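Local coordinates for protein D-aminoacid aminotransferase-like PLP-dependent enzyme (PDB 3CEB) that probably acts as a PLP-dependent enzyme of the class IV aminotransferase fold, putatively a 4-amino-4-deoxychorismate lyase, at residues 96-101 with 107-112; 122-127 with 183-188. All coordinates share one frame; numbering follows the deposited sequence. Where two conformers were deposited one is given.

Interaction 1: residues 96-101 with 107-112; sequences DHIDYS and RTLLNN. With SO4 (sulfate ion), chain E; SO4 (sulfate ion), chain F.
Tyr100 and Arg107 meet beside the cofactor of a class IV aminotransferase fold, flanking the PLP-bearing Lys103 in sequence. Arg107 NH1 donates to Tyr100 OH over 2.9 Å, at an N-H...O angle of 153°. The hydroxyl lies near the guanidinium plane, so it is met at the edge of that group, while ring and guanidinium planes stand 77° apart. A bend at chi3 folds the arginine chain back and helps bring NH1 to the phenol oxygen. Over one face of the ring, Leu110 CD1 makes a CH-pi contact, 3.5 Å from the Tyr100 ring centroid and 8° off the normal, which places one methyl almost over the ring centre. The other side-chain packing is apolar: Ile98 CG1 rests 3.7 Å from Leu109 CD2, and Ile98 CD1 lies 3.9 Å from Leu110 CD2. Thus loop 96-101 lays alternate residues, Ile98 and Tyr100, on the first turn of the helix, for which Arg107 is the N-cap residue.

In the second shell, NH1 joins Tyr100 OH to O3 of modified Lys103, while Phe104 O and Ser135 O hold Tyr100 OH and Arg107 NH2 from further out. Two sulfates, probably from the crystallisation liquor, sit at the margins: one takes bonds from Asp96 N and His97 N, the other from Asn111 ND2. Between Ile98 and Tyr100, the Asp99 side chain makes an Asx turn with Ser101: its OD1 accepts from Ser101 N at 2.7 Å and from Ser101 OG at 2.9 Å, the hydroxyl arriving on the syn side.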
loop_
_atom_site.group_PDB
_atom_site.type_symbol
_atom_site.label_atom_id
_atom_site.label_comp_id
_atom_site.label_asym_id
_atom_site.label_seq_id
_atom_site.Cartn_x
_atom_site.Cartn_y
_atom_site.Cartn_z
ATOM N N ASP A 96 -9.614 -12.678 11.667
ATOM C CA ASP A 96 -10.633 -13.103 10.698
ATOM C C ASP A 96 -11.659 -12.038 10.333
ATOM O O ASP A 96 -12.460 -12.223 9.425
ATOM C CB ASP A 96 -11.407 -14.289 11.256
ATOM C CG ASP A 96 -10.608 -15.555 11.256
ATOM O OD1 ASP A 96 -9.564 -15.606 10.592
ATOM O OD2 ASP A 96 -11.052 -16.532 11.893
ATOM N N HIS A 97 -11.666 -10.947 11.073
ATOM C CA HIS A 97 -12.649 -9.910 10.824
ATOM C C HIS A 97 -11.987 -8.587 10.749
ATOM O O HIS A 97 -11.842 -7.919 11.772
ATOM C CB HIS A 97 -13.677 -9.867 11.939
ATOM C CG HIS A 97 -14.531 -11.087 11.997
ATOM N ND1 HIS A 97 -15.078 -11.653 10.860
ATOM C CD2 HIS A 97 -14.934 -11.849 13.044
ATOM C CE1 HIS A 97 -15.776 -12.722 11.210
ATOM N NE2 HIS A 97 -15.713 -12.857 12.527
ATOM N N ILE A 98 -11.567 -8.240 9.540
ATOM C CA ILE A 98 -10.899 -6.992 9.262
ATOM C C ILE A 98 -11.191 -6.630 7.816
ATOM O O ILE A 98 -11.024 -7.463 6.946
ATOM C CB ILE A 98 -9.375 -7.106 9.517
ATOM C CG1 ILE A 98 -8.646 -5.844 9.032
ATOM C CG2 ILE A 98 -8.805 -8.312 8.818
ATOM C CD1 ILE A 98 -7.159 -5.777 9.389
ATOM N N ASP A 99 -11.704 -5.425 7.575
ATOM C CA ASP A 99 -11.923 -4.931 6.218
ATOM C C ASP A 99 -11.011 -3.759 6.046
ATOM O O ASP A 99 -11.156 -2.746 6.714
ATOM C CB ASP A 99 -13.378 -4.487 5.977
ATOM C CG ASP A 99 -13.585 -3.636 4.614
ATOM O OD1 ASP A 99 -12.700 -3.384 3.790
ATOM O OD2 ASP A 99 -14.708 -3.180 4.356
ATOM N N TYR A 100 -10.049 -3.908 5.162
ATOM C CA TYR A 100 -9.208 -2.801 4.774
ATOM C C TYR A 100 -9.141 -2.803 3.228
ATOM O O TYR A 100 -8.067 -2.736 2.633
ATOM C CB TYR A 100 -7.811 -2.884 5.417
ATOM C CG TYR A 100 -7.115 -1.519 5.469
ATOM C CD1 TYR A 100 -7.509 -0.529 6.383
ATOM C CD2 TYR A 100 -6.087 -1.215 4.604
ATOM C CE1 TYR A 100 -6.917 0.719 6.413
ATOM C CE2 TYR A 100 -5.443 0.063 4.639
ATOM C CZ TYR A 100 -5.879 1.012 5.536
ATOM O OH TYR A 100 -5.252 2.224 5.544
ATOM N N SER A 101 -10.304 -2.900 2.596
ATOM C CA SER A 101 -10.351 -3.013 1.136
ATOM C C SER A 101 -10.147 -1.671 0.424
ATOM O O SER A 101 -9.987 -1.610 -0.800
ATOM C CB SER A 101 -11.626 -3.666 0.684
ATOM O OG SER A 101 -12.713 -2.838 0.958
ATOM N N ARG A 107 -6.750 3.653 10.979
ATOM C CA ARG A 107 -5.937 2.457 10.926
ATOM C C ARG A 107 -5.745 1.880 12.300
ATOM O O ARG A 107 -4.781 1.153 12.559
ATOM C CB ARG A 107 -4.582 2.808 10.310
ATOM C CG ARG A 107 -4.681 3.114 8.820
ATOM C CD ARG A 107 -3.401 3.754 8.204
ATOM N NE ARG A 107 -2.242 2.908 8.430
ATOM C CZ ARG A 107 -1.907 1.869 7.679
ATOM N NH1 ARG A 107 -2.643 1.502 6.625
ATOM N NH2 ARG A 107 -0.844 1.161 8.001
ATOM N N THR A 108 -6.681 2.188 13.189
ATOM C CA THR A 108 -6.627 1.697 14.561
ATOM C C THR A 108 -6.379 0.183 14.621
ATOM O O THR A 108 -5.427 -0.246 15.266
ATOM C CB THR A 108 -7.905 2.024 15.317
ATOM O OG1 THR A 108 -8.102 3.431 15.278
ATOM C CG2 THR A 108 -7.853 1.538 16.770
ATOM N N LEU A 109 -7.194 -0.627 13.936
ATOM C CA LEU A 109 -7.017 -2.086 14.018
ATOM C C LEU A 109 -5.652 -2.491 13.496
ATOM O O LEU A 109 -4.919 -3.161 14.161
ATOM C CB LEU A 109 -8.102 -2.832 13.251
ATOM C CG LEU A 109 -8.166 -4.358 13.312
ATOM C CD1 LEU A 109 -8.225 -4.891 14.765
ATOM C CD2 LEU A 109 -9.388 -4.829 12.496
ATOM N N LEU A 110 -5.316 -2.089 12.297
ATOM C CA LEU A 110 -4.003 -2.387 11.777
ATOM C C LEU A 110 -2.921 -2.032 12.777
ATOM O O LEU A 110 -1.980 -2.777 12.956
ATOM C CB LEU A 110 -3.734 -1.614 10.502
ATOM C CG LEU A 110 -4.505 -2.085 9.280
ATOM C CD1 LEU A 110 -4.338 -1.088 8.160
ATOM C CD2 LEU A 110 -4.009 -3.504 8.917
ATOM N N ASN A 111 -3.053 -0.916 13.464
ATOM C CA ASN A 111 -1.977 -0.499 14.345
ATOM C C ASN A 111 -1.917 -1.386 15.566
ATOM O O ASN A 111 -0.824 -1.691 16.083
ATOM C CB ASN A 111 -2.107 0.978 14.721
ATOM C CG ASN A 111 -1.776 1.893 13.551
ATOM O OD1 ASN A 111 -1.024 1.517 12.664
ATOM N ND2 ASN A 111 -2.324 3.072 13.546
ATOM N N ASN A 112 -3.094 -1.802 16.036
ATOM C CA ASN A 112 -3.180 -2.745 17.153
ATOM C C ASN A 112 -2.654 -4.135 16.801
ATOM O O ASN A 112 -2.103 -4.807 17.644
ATOM C CB ASN A 112 -4.590 -2.833 17.689
ATOM C CG ASN A 112 -4.966 -1.597 18.454
ATOM O OD1 ASN A 112 -4.102 -0.978 19.104
ATOM N ND2 ASN A 112 -6.254 -1.209 18.392
HETATM S S SO4 E . -10.969 -12.177 14.875
HETATM O O1 SO4 E . -10.963 -11.029 13.968
HETATM O O2 SO4 E . -10.075 -13.246 14.408
HETATM O O3 SO4 E . -12.362 -12.671 14.885
HETATM O O4 SO4 E . -10.482 -11.736 16.186
HETATM S S SO4 F . -1.582 6.201 11.440
HETATM O O1 SO4 F . -1.702 6.690 10.049
HETATM O O2 SO4 F . -1.133 4.774 11.298
HETATM O O3 SO4 F . -0.677 7.058 12.197
HETATM O O4 SO4 F . -2.810 6.241 12.239
#

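Interaction 2: residues 122-127 with 183-188; sequences EIMIIR and EEIRLI
Two strands from different sheets face each other here through side chains, across the interior of the PLP-enzyme fold: 122-127 belongs to the mixed sheet with strand 90-94, and 185-188 is an edge strand of the mixed sheet next to strand 138-143. Their touching parts run 111° apart and no hydrogen bond joins them. In the conformer given, the ends of selenomethionine Met124 and Ile185 point at each other. CG of Met124 stands anti to the backbone N (chi1 175°), and with chi2 also extended SE comes to 4.1 Å from Ile185 CD1; chi3 then turns the terminal methyl, whose contact with Ile185 is too close to be reliable. A looser touch follows at Glu122, whose CG is 4.3 Å from Leu187 CD2. The carboxylate is used elsewhere: Glu122 OE2 accepts from Ile123 N at 2.9 Å, on the anti side, and also from Ser135 N. Phe141 meets both Met124 and Ile185, and Phe90 packs on Ile185 and Leu187, so aromatic rings from both sheets line the junction. A glycerol bonds to Leu187 N. With Glu122 giving only its methylene carbon, the join is apolar, without directed bonds between the segments, consistent with dispersion and burial.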
loop_
_atom_site.group_PDB
_atom_site.type_symbol
_atom_site.label_atom_id
_atom_site.label_comp_id
_atom_site.label_asym_id
_atom_site.label_seq_id
_atom_site.Cartn_x
_atom_site.Cartn_y
_atom_site.Cartn_z
ATOM N N GLU A 122 7.730 -6.698 11.255
ATOM C CA GLU A 122 6.405 -6.334 10.817
ATOM C C GLU A 122 5.502 -7.569 10.952
ATOM O O GLU A 122 5.902 -8.575 11.569
ATOM C CB GLU A 122 6.566 -5.702 9.430
ATOM C CG GLU A 122 5.399 -5.276 8.605
ATOM C CD GLU A 122 4.351 -4.385 9.212
ATOM O OE1 GLU A 122 4.450 -3.142 9.289
ATOM O OE2 GLU A 122 3.303 -4.959 9.452
ATOM N N ILE A 123 4.265 -7.499 10.474
ATOM C CA ILE A 123 3.346 -8.612 10.707
ATOM C C ILE A 123 2.867 -9.174 9.398
ATOM O O ILE A 123 3.154 -8.639 8.333
ATOM C CB ILE A 123 2.114 -8.261 11.602
ATOM C CG1 ILE A 123 1.218 -7.197 10.939
ATOM C CG2 ILE A 123 2.575 -7.811 12.962
ATOM C CD1 ILE A 123 -0.027 -6.799 11.732
HETATM N N MSE A 124 2.111 -10.249 9.506
HETATM C CA MSE A 124 1.575 -10.931 8.362
HETATM C C MSE A 124 0.175 -11.383 8.755
HETATM O O MSE A 124 0.004 -12.238 9.610
HETATM C CB MSE A 124 2.503 -12.091 8.034
HETATM C CG MSE A 124 2.020 -12.975 6.932
HETATM SE SE MSE A 124 3.357 -14.262 6.373
HETATM C CE MSE A 124 4.339 -13.043 5.268
ATOM N N ILE A 125 -0.834 -10.735 8.186
ATOM C CA ILE A 125 -2.208 -10.954 8.616
ATOM C C ILE A 125 -2.841 -12.172 7.946
ATOM O O ILE A 125 -3.026 -12.224 6.715
ATOM C CB ILE A 125 -3.063 -9.712 8.359
ATOM C CG1 ILE A 125 -2.497 -8.501 9.132
ATOM C CG2 ILE A 125 -4.502 -9.980 8.785
ATOM C CD1 ILE A 125 -2.986 -7.183 8.660
ATOM N N ILE A 126 -3.181 -13.136 8.787
ATOM C CA ILE A 126 -3.842 -14.340 8.375
ATOM C C ILE A 126 -5.320 -14.177 8.654
ATOM O O ILE A 126 -5.756 -14.156 9.811
ATOM C CB ILE A 126 -3.306 -15.548 9.150
ATOM C CG1 ILE A 126 -1.779 -15.547 9.060
ATOM C CG2 ILE A 126 -3.900 -16.831 8.608
ATOM C CD1 ILE A 126 -1.306 -15.438 7.639
ATOM N N ARG A 127 -6.083 -14.082 7.569
ATOM C CA ARG A 127 -7.515 -13.873 7.622
ATOM C C ARG A 127 -8.230 -15.015 6.929
ATOM O O ARG A 127 -8.076 -15.224 5.718
ATOM C CB ARG A 127 -7.849 -12.554 6.920
ATOM C CG ARG A 127 -9.331 -12.189 6.851
ATOM C CD ARG A 127 -9.598 -11.035 5.895
ATOM N NE ARG A 127 -11.015 -10.728 5.853
ATOM C CZ ARG A 127 -11.907 -11.373 5.105
ATOM N NH1 ARG A 127 -11.520 -12.334 4.301
ATOM N NH2 ARG A 127 -13.185 -11.052 5.142
ATOM N N GLU A 183 10.493 -19.455 0.244
ATOM C CA GLU A 183 11.874 -19.340 0.662
ATOM C C GLU A 183 12.259 -18.031 1.298
ATOM O O GLU A 183 13.326 -17.914 1.875
ATOM C CB GLU A 183 12.747 -19.507 -0.566
ATOM C CG GLU A 183 12.496 -20.809 -1.318
ATOM C CD GLU A 183 13.376 -20.950 -2.518
ATOM O OE1 GLU A 183 14.539 -21.374 -2.381
ATOM O OE2 GLU A 183 12.895 -20.628 -3.611
ATOM N N GLU A 184 11.373 -17.053 1.214
ATOM C CA GLU A 184 11.686 -15.702 1.627
ATOM C C GLU A 184 10.434 -14.871 1.530
ATOM O O GLU A 184 9.619 -15.126 0.658
ATOM C CB GLU A 184 12.741 -15.120 0.693
ATOM C CG GLU A 184 13.236 -13.746 1.102
ATOM C CD GLU A 184 14.263 -13.134 0.149
ATOM O OE1 GLU A 184 14.835 -13.832 -0.696
ATOM O OE2 GLU A 184 14.507 -11.918 0.255
ATOM N N ILE A 185 10.296 -13.898 2.430
ATOM C CA ILE A 185 9.140 -13.012 2.504
ATOM C C ILE A 185 9.581 -11.567 2.435
ATOM O O ILE A 185 10.574 -11.187 3.053
ATOM C CB ILE A 185 8.380 -13.133 3.872
ATOM C CG1 ILE A 185 8.124 -14.605 4.244
ATOM C CG2 ILE A 185 7.070 -12.299 3.849
ATOM C CD1 ILE A 185 7.300 -14.784 5.481
ATOM N N ARG A 186 8.851 -10.744 1.700
ATOM C CA ARG A 186 9.151 -9.322 1.677
ATOM C C ARG A 186 7.908 -8.492 1.576
ATOM O O ARG A 186 6.840 -8.995 1.215
ATOM C CB ARG A 186 10.058 -8.945 0.515
ATOM C CG ARG A 186 11.485 -9.309 0.739
ATOM C CD ARG A 186 12.330 -8.637 -0.308
ATOM N NE ARG A 186 13.465 -9.469 -0.709
ATOM C CZ ARG A 186 14.307 -9.163 -1.701
ATOM N NH1 ARG A 186 14.130 -8.024 -2.375
ATOM N NH2 ARG A 186 15.317 -9.993 -2.016
ATOM N N LEU A 187 8.027 -7.227 1.925
ATOM C CA LEU A 187 6.955 -6.313 1.722
ATOM C C LEU A 187 7.032 -5.443 0.487
ATOM O O LEU A 187 8.066 -5.112 0.030
ATOM C CB LEU A 187 6.618 -5.559 2.997
ATOM C CG LEU A 187 7.328 -4.326 3.506
ATOM C CD1 LEU A 187 7.253 -3.200 2.591
ATOM C CD2 LEU A 187 6.687 -3.987 4.747
ATOM N N ILE A 188 5.902 -5.119 -0.074
ATOM C CA ILE A 188 5.866 -4.137 -1.164
ATOM C C ILE A 188 4.795 -3.065 -0.868
ATOM O O ILE A 188 3.719 -3.356 -0.333
ATOM C CB ILE A 188 5.552 -4.763 -2.555
ATOM C CG1 ILE A 188 4.249 -5.550 -2.500
ATOM C CG2 ILE A 188 6.682 -5.607 -3.101
ATOM C CD1 ILE A 188 3.771 -5.957 -3.928
#

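In the fold
Interaction 1 closes before interaction 2 opens along the chain, and their centres lie 15 Å apart. Helix 108-114, which carries one side of interaction 1, is followed directly by strand 122-127 of interaction 2. The two meet where Leu110 CD2 lies 3.8 Å from Ile125 CD1, while Ile98 O accepts a weak hydrogen bond from Arg127 NE. Strand 122-127 therefore meets the helix of interaction 1 through Ile125 and its loop through Arg127, and strand 185-188 through Met124. Ser135 bonds to Arg107 in interaction 1 and to Glu122 in interaction 2, linking the cofactor surroundings to the junction between sheets.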